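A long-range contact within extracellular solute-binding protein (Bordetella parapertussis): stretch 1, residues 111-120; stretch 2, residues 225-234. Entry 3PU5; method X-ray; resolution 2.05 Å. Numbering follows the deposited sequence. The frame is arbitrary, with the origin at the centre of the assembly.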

ATOM      1  N   SER A 111      -2.504   2.549  -0.128  1.00 10.85           N
ATOM      2  CA  SER A 111      -3.761   1.900   0.245  1.00 10.38           C
ATOM      3  C   SER A 111      -3.640   1.483   1.699  1.00  9.90           C
ATOM      4  O   SER A 111      -2.540   1.152   2.155  1.00  8.81           O
ATOM      5  CB  SER A 111      -4.068   0.695  -0.653  1.00 13.13           C
ATOM      6  OG  SER A 111      -3.117  -0.335  -0.473  1.00 16.60           O
ATOM      7  N   SER A 112      -4.756   1.515   2.430  1.00  9.54           N
ATOM      8  CA  SER A 112      -4.713   1.438   3.890  1.00  8.61           C
ATOM      9  C   SER A 112      -5.531   0.296   4.470  1.00  9.06           C
ATOM     10  O   SER A 112      -6.727   0.174   4.187  1.00  8.36           O
ATOM     11  CB  SER A 112      -5.220   2.751   4.505  1.00  8.84           C
ATOM     12  OG  SER A 112      -4.482   3.845   4.018  1.00  8.66           O
ATOM     13  N   VAL A 113      -4.888  -0.525   5.295  1.00  8.86           N
ATOM     14  CA  VAL A 113      -5.599  -1.557   6.030  1.00  8.57           C
ATOM     15  C   VAL A 113      -6.212  -0.970   7.296  1.00  9.80           C
ATOM     16  O   VAL A 113      -5.509  -0.406   8.144  1.00  8.72           O
ATOM     17  CB  VAL A 113      -4.695  -2.744   6.396  1.00  8.97           C
ATOM     18  CG1 VAL A 113      -5.506  -3.812   7.143  1.00  7.49           C
ATOM     19  CG2 VAL A 113      -4.069  -3.338   5.134  1.00  8.82           C
ATOM     20  N   GLY A 114      -7.533  -1.081   7.394  1.00  7.97           N
ATOM     21  CA  GLY A 114      -8.247  -0.693   8.586  1.00  8.92           C
ATOM     22  C   GLY A 114      -9.084  -1.882   9.010  1.00 10.31           C
ATOM     23  O   GLY A 114      -8.697  -3.032   8.779  1.00  8.63           O
ATOM     24  N   ILE A 115     -10.233  -1.605   9.615  1.00  9.18           N
ATOM     25  CA  ILE A 115     -11.135  -2.661  10.067  1.00  8.66           C
ATOM     26  C   ILE A 115     -12.455  -2.582   9.303  1.00 11.26           C
ATOM     27  O   ILE A 115     -13.168  -1.576   9.388  1.00 10.47           O
ATOM     28  CB  ILE A 115     -11.402  -2.541  11.568  1.00  8.81           C
ATOM     29  CG1 ILE A 115     -10.076  -2.585  12.335  1.00 10.20           C
ATOM     30  CG2 ILE A 115     -12.357  -3.650  12.044  1.00  9.33           C
ATOM     31  CD1 ILE A 115     -10.063  -1.738  13.602  1.00 10.86           C
ATOM     32  N   ALA A 116     -12.763  -3.630   8.537  1.00  8.82           N
ATOM     33  CA  ALA A 116     -14.006  -3.674   7.775  1.00  9.20           C
ATOM     34  C   ALA A 116     -15.049  -4.528   8.490  1.00  9.25           C
ATOM     35  O   ALA A 116     -14.715  -5.555   9.081  1.00  8.64           O
ATOM     36  CB  ALA A 116     -13.744  -4.201   6.361  1.00  7.38           C
ATOM     37  N   TYR A 117     -16.311  -4.116   8.438  1.00  9.65           N
ATOM     38  CA  TYR A 117     -17.347  -4.814   9.196  1.00 10.64           C
ATOM     39  C   TYR A 117     -18.758  -4.652   8.601  1.00 11.73           C
ATOM     40  O   TYR A 117     -18.989  -3.823   7.720  1.00 11.69           O
ATOM     41  CB  TYR A 117     -17.335  -4.349  10.661  1.00 10.06           C
ATOM     42  CG  TYR A 117     -17.929  -2.962  10.861  1.00 12.63           C
ATOM     43  CD1 TYR A 117     -17.166  -1.814  10.660  1.00 12.89           C
ATOM     44  CD2 TYR A 117     -19.257  -2.806  11.240  1.00 13.89           C
ATOM     45  CE1 TYR A 117     -17.718  -0.538  10.826  1.00 12.07           C
ATOM     46  CE2 TYR A 117     -19.818  -1.547  11.405  1.00 13.93           C
ATOM     47  CZ  TYR A 117     -19.049  -0.424  11.201  1.00 14.96           C
ATOM     48  OH  TYR A 117     -19.623   0.811  11.383  1.00 14.51           O
ATOM     49  N   ARG A 118     -19.690  -5.464   9.097  1.00 12.61           N
ATOM     50  CA  ARG A 118     -21.101  -5.368   8.739  1.00 13.24           C
ATOM     51  C   ARG A 118     -21.862  -4.661   9.853  1.00 13.43           C
ATOM     52  O   ARG A 118     -21.970  -5.189  10.960  1.00 14.29           O
ATOM     53  CB  ARG A 118     -21.692  -6.765   8.558  1.00 14.85           C
ATOM     54  CG  ARG A 118     -21.366  -7.433   7.239  1.00 14.22           C
ATOM     55  CD  ARG A 118     -22.126  -8.743   7.115  1.00 20.61           C
ATOM     56  NE  ARG A 118     -23.567  -8.535   6.970  1.00 22.72           N
ATOM     57  CZ  ARG A 118     -24.253  -8.812   5.865  1.00 23.31           C
ATOM     58  NH1 ARG A 118     -25.563  -8.589   5.819  1.00 19.04           N
ATOM     59  NH2 ARG A 118     -23.629  -9.322   4.809  1.00 17.58           N
ATOM     60  N   PRO A 119     -22.385  -3.458   9.577  1.00 13.77           N
ATOM     61  CA  PRO A 119     -23.118  -2.745  10.631  1.00 13.22           C
ATOM     62  C   PRO A 119     -24.291  -3.558  11.187  1.00 16.69           C
ATOM     63  O   PRO A 119     -24.664  -3.371  12.342  1.00 17.33           O
ATOM     64  CB  PRO A 119     -23.635  -1.491   9.917  1.00 14.61           C
ATOM     65  CG  PRO A 119     -22.637  -1.266   8.787  1.00 16.13           C
ATOM     66  CD  PRO A 119     -22.222  -2.650   8.351  1.00 13.32           C
ATOM     67  N   ASP A 120     -24.860  -4.456  10.387  1.00 17.18           N
ATOM     68  CA  ASP A 120     -26.014  -5.224  10.853  1.00 17.08           C
ATOM     69  C   ASP A 120     -25.617  -6.345  11.811  1.00 20.51           C
ATOM     70  O   ASP A 120     -26.470  -6.994  12.417  1.00 22.33           O
ATOM     71  CB  ASP A 120     -26.870  -5.739   9.684  1.00 17.34           C
ATOM     72  CG  ASP A 120     -26.244  -6.912   8.950  1.00 19.93           C
ATOM     73  OD1 ASP A 120     -26.920  -7.452   8.044  1.00 23.30           O
ATOM     74  OD2 ASP A 120     -25.096  -7.298   9.260  1.00 18.37           O
TER
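Stretch 2 225-234: KGMVKWVDPT

Stretch 2 lies on stretch 1 as an antiparallel partner strand. Residues 229-231 are extended and pair with strand 111-117; the two axes approach to 4.5 Å, and their N-to-C directions differ by 138°, so the pairing is antiparallel but clearly twisted. The register follows from the CA-CA distances: Ile115 to Val231 4.9 Å, Ala116 to Trp230 4.4 Å, Tyr117 to Lys229 5.6 Å. Four backbone hydrogen bonds fix it. Ile115 N donates to Val231 O (3.2 Å) and Val231 N to Ile115 O (2.7 Å); Tyr117 N donates to Lys229 O and Lys229 N to Tyr117 O, both at 3.0 Å. Ala116 and Trp230 form the intervening non-hydrogen-bonded pair, where Ala116 CA makes a CA-H...O contact of 3.3 Å with Lys229 O.

Lys229 has the most area covered, 78 Å². Its CB stands 3.9 Å from Tyr117 CE1, and its CG 4.0 Å from Pro119 CG, so the aliphatic start of the chain supplies these contacts. Trp230 follows with 74 Å². Its side chain leaves on the same sheet face as that of Ala116, and at chi1 -173° (t) the indole runs back along stretch 1: CZ2 lies 3.6 Å from Ser112 O, and NE1 3.3 Å from Gly114 N, a pair of donors rather than a hydrogen bond. Gly114 leaves room for this ring, since an ideal CB there would sit 2.4 Å from Trp230 CZ2 and 2.3 Å from Val231 O. Tyr117, with 72 Å² covered, shares the other face with Ile115, Lys229 and Val231; its CE1 packs 3.6 Å from Val231 CG2.

Before the strand, the chain of stretch 2 passes Pro119, whose CD is 3.1 Å from Met227 O. A water joins the same region, donating to Met227 O (2.7 Å) and accepting from Asp120 N (3.1 Å).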

ATOM      1  N   LYS A 225     -25.008   0.111  -0.890  1.00 19.30           N
ATOM      2  CA  LYS A 225     -25.769   1.074  -0.106  1.00 22.97           C
ATOM      3  C   LYS A 225     -25.572   0.911   1.407  1.00 19.33           C
ATOM      4  O   LYS A 225     -26.530   0.958   2.184  1.00 18.15           O
ATOM      5  CB  LYS A 225     -27.251   1.054  -0.512  1.00 23.94           C
ATOM      6  CG  LYS A 225     -27.491   1.682  -1.900  1.00 27.80           C
ATOM      7  CD  LYS A 225     -28.960   1.659  -2.333  1.00 37.51           C
ATOM      8  CE  LYS A 225     -29.848   2.514  -1.421  1.00 47.36           C
ATOM      9  NZ  LYS A 225     -29.558   3.978  -1.499  1.00 46.85           N
ATOM     10  N   GLY A 226     -24.315   0.719   1.808  1.00 19.52           N
ATOM     11  CA  GLY A 226     -23.925   0.764   3.208  1.00 18.05           C
ATOM     12  C   GLY A 226     -23.871  -0.553   3.965  1.00 17.87           C
ATOM     13  O   GLY A 226     -23.735  -0.554   5.187  1.00 18.99           O
HETATM   14  N   MSE A 227     -23.958  -1.679   3.261  1.00 16.62           N
HETATM   15  CA  MSE A 227     -24.008  -2.976   3.942  1.00 17.81           C
HETATM   16  C   MSE A 227     -22.677  -3.310   4.634  1.00 16.15           C
HETATM   17  O   MSE A 227     -22.633  -4.063   5.619  1.00 12.52           O
HETATM   18  CB  MSE A 227     -24.379  -4.070   2.945  1.00 17.99           C
HETATM   19  CG  MSE A 227     -25.022  -5.302   3.542  1.00 25.35           C
HETATM   20 SE   MSE A 227     -25.076  -6.748   2.206  1.00 48.08          SE
HETATM   21  CE  MSE A 227     -25.806  -5.794   0.705  1.00 21.06           C
ATOM     22  N   VAL A 228     -21.590  -2.757   4.103  1.00 13.51           N
ATOM     23  CA  VAL A 228     -20.287  -2.892   4.747  1.00 12.80           C
ATOM     24  C   VAL A 228     -19.698  -1.508   4.972  1.00 15.51           C
ATOM     25  O   VAL A 228     -20.014  -0.568   4.237  1.00 14.28           O
ATOM     26  CB  VAL A 228     -19.305  -3.732   3.908  1.00 11.75           C
ATOM     27  CG1 VAL A 228     -19.832  -5.139   3.739  1.00 13.92           C
ATOM     28  CG2 VAL A 228     -19.061  -3.073   2.559  1.00 14.64           C
ATOM     29  N   LYS A 229     -18.867  -1.378   6.002  1.00 12.00           N
ATOM     30  CA  LYS A 229     -18.229  -0.109   6.295  1.00 12.55           C
ATOM     31  C   LYS A 229     -16.789  -0.352   6.719  1.00 13.16           C
ATOM     32  O   LYS A 229     -16.415  -1.480   7.072  1.00 11.52           O
ATOM     33  CB  LYS A 229     -18.992   0.655   7.380  1.00 14.76           C
ATOM     34  CG  LYS A 229     -20.253   1.340   6.874  1.00 19.60           C
ATOM     35  CD  LYS A 229     -20.677   2.460   7.807  1.00 26.37           C
ATOM     36  CE  LYS A 229     -21.832   3.266   7.228  1.00 34.51           C
ATOM     37  NZ  LYS A 229     -23.028   2.425   6.949  1.00 34.26           N
ATOM     38  N   TRP A 230     -15.993   0.712   6.674  1.00 11.28           N
ATOM     39  CA  TRP A 230     -14.567   0.643   6.973  1.00 10.52           C
ATOM     40  C   TRP A 230     -14.257   1.561   8.138  1.00 10.84           C
ATOM     41  O   TRP A 230     -14.775   2.680   8.207  1.00 11.78           O
ATOM     42  CB  TRP A 230     -13.755   1.083   5.756  1.00  8.76           C
ATOM     43  CG  TRP A 230     -12.266   0.890   5.881  1.00 10.52           C
ATOM     44  CD1 TRP A 230     -11.574  -0.271   5.720  1.00  9.34           C
ATOM     45  CD2 TRP A 230     -11.289   1.902   6.174  1.00 10.90           C
ATOM     46  NE1 TRP A 230     -10.227  -0.052   5.892  1.00  8.82           N
ATOM     47  CE2 TRP A 230     -10.026   1.275   6.174  1.00 10.74           C
ATOM     48  CE3 TRP A 230     -11.362   3.277   6.440  1.00  9.95           C
ATOM     49  CZ2 TRP A 230      -8.839   1.977   6.429  1.00  9.30           C
ATOM     50  CZ3 TRP A 230     -10.181   3.973   6.694  1.00 12.12           C
ATOM     51  CH2 TRP A 230      -8.936   3.316   6.687  1.00  9.73           C
ATOM     52  N   VAL A 231     -13.413   1.086   9.044  1.00 10.92           N
ATOM     53  CA  VAL A 231     -12.988   1.869  10.194  1.00 10.53           C
ATOM     54  C   VAL A 231     -11.569   2.375  10.008  1.00 10.49           C
ATOM     55  O   VAL A 231     -10.658   1.612   9.709  1.00  9.08           O
ATOM     56  CB  VAL A 231     -13.042   1.060  11.508  1.00 10.89           C
ATOM     57  CG1 VAL A 231     -12.579   1.920  12.671  1.00 11.80           C
ATOM     58  CG2 VAL A 231     -14.461   0.549  11.764  1.00 11.17           C
ATOM     59  N   ASP A 232     -11.406   3.678  10.182  1.00  9.77           N
ATOM     60  CA  ASP A 232     -10.103   4.310  10.290  1.00 11.57           C
ATOM     61  C   ASP A 232      -9.707   4.196  11.764  1.00 11.19           C
ATOM     62  O   ASP A 232     -10.196   4.954  12.597  1.00 11.40           O
ATOM     63  CB  ASP A 232     -10.236   5.776   9.866  1.00 12.17           C
ATOM     64  CG  ASP A 232      -8.906   6.476   9.730  1.00 15.90           C
ATOM     65  OD1 ASP A 232      -7.859   5.838   9.970  1.00 15.32           O
ATOM     66  OD2 ASP A 232      -8.910   7.675   9.369  1.00 16.53           O
ATOM     67  N   PRO A 233      -8.849   3.216  12.104  1.00 11.07           N
ATOM     68  CA  PRO A 233      -8.587   2.935  13.524  1.00 10.82           C
ATOM     69  C   PRO A 233      -7.893   4.101  14.221  1.00 10.91           C
ATOM     70  O   PRO A 233      -7.062   4.764  13.606  1.00 10.36           O
ATOM     71  CB  PRO A 233      -7.652   1.715  13.478  1.00 10.50           C
ATOM     72  CG  PRO A 233      -7.798   1.151  12.073  1.00 10.54           C
ATOM     73  CD  PRO A 233      -8.053   2.353  11.217  1.00 10.41           C
ATOM     74  N   THR A 234      -8.214   4.347  15.486  1.00 10.45           N
ATOM     75  CA  THR A 234      -7.633   5.504  16.179  1.00 11.96           C
ATOM     76  C   THR A 234      -6.101   5.468  16.273  1.00 13.41           C
ATOM     77  O   THR A 234      -5.459   6.527  16.303  1.00 13.52           O
ATOM     78  CB  THR A 234      -8.267   5.747  17.582  1.00 14.09           C
ATOM     79  OG1 THR A 234      -8.126   4.578  18.396  1.00 15.67           O
ATOM     80  CG2 THR A 234      -9.759   6.075  17.450  1.00 16.82           C
TER
HETATM   81  O   HOH W   1     -24.644  -4.745   7.344  1.00 14.98           O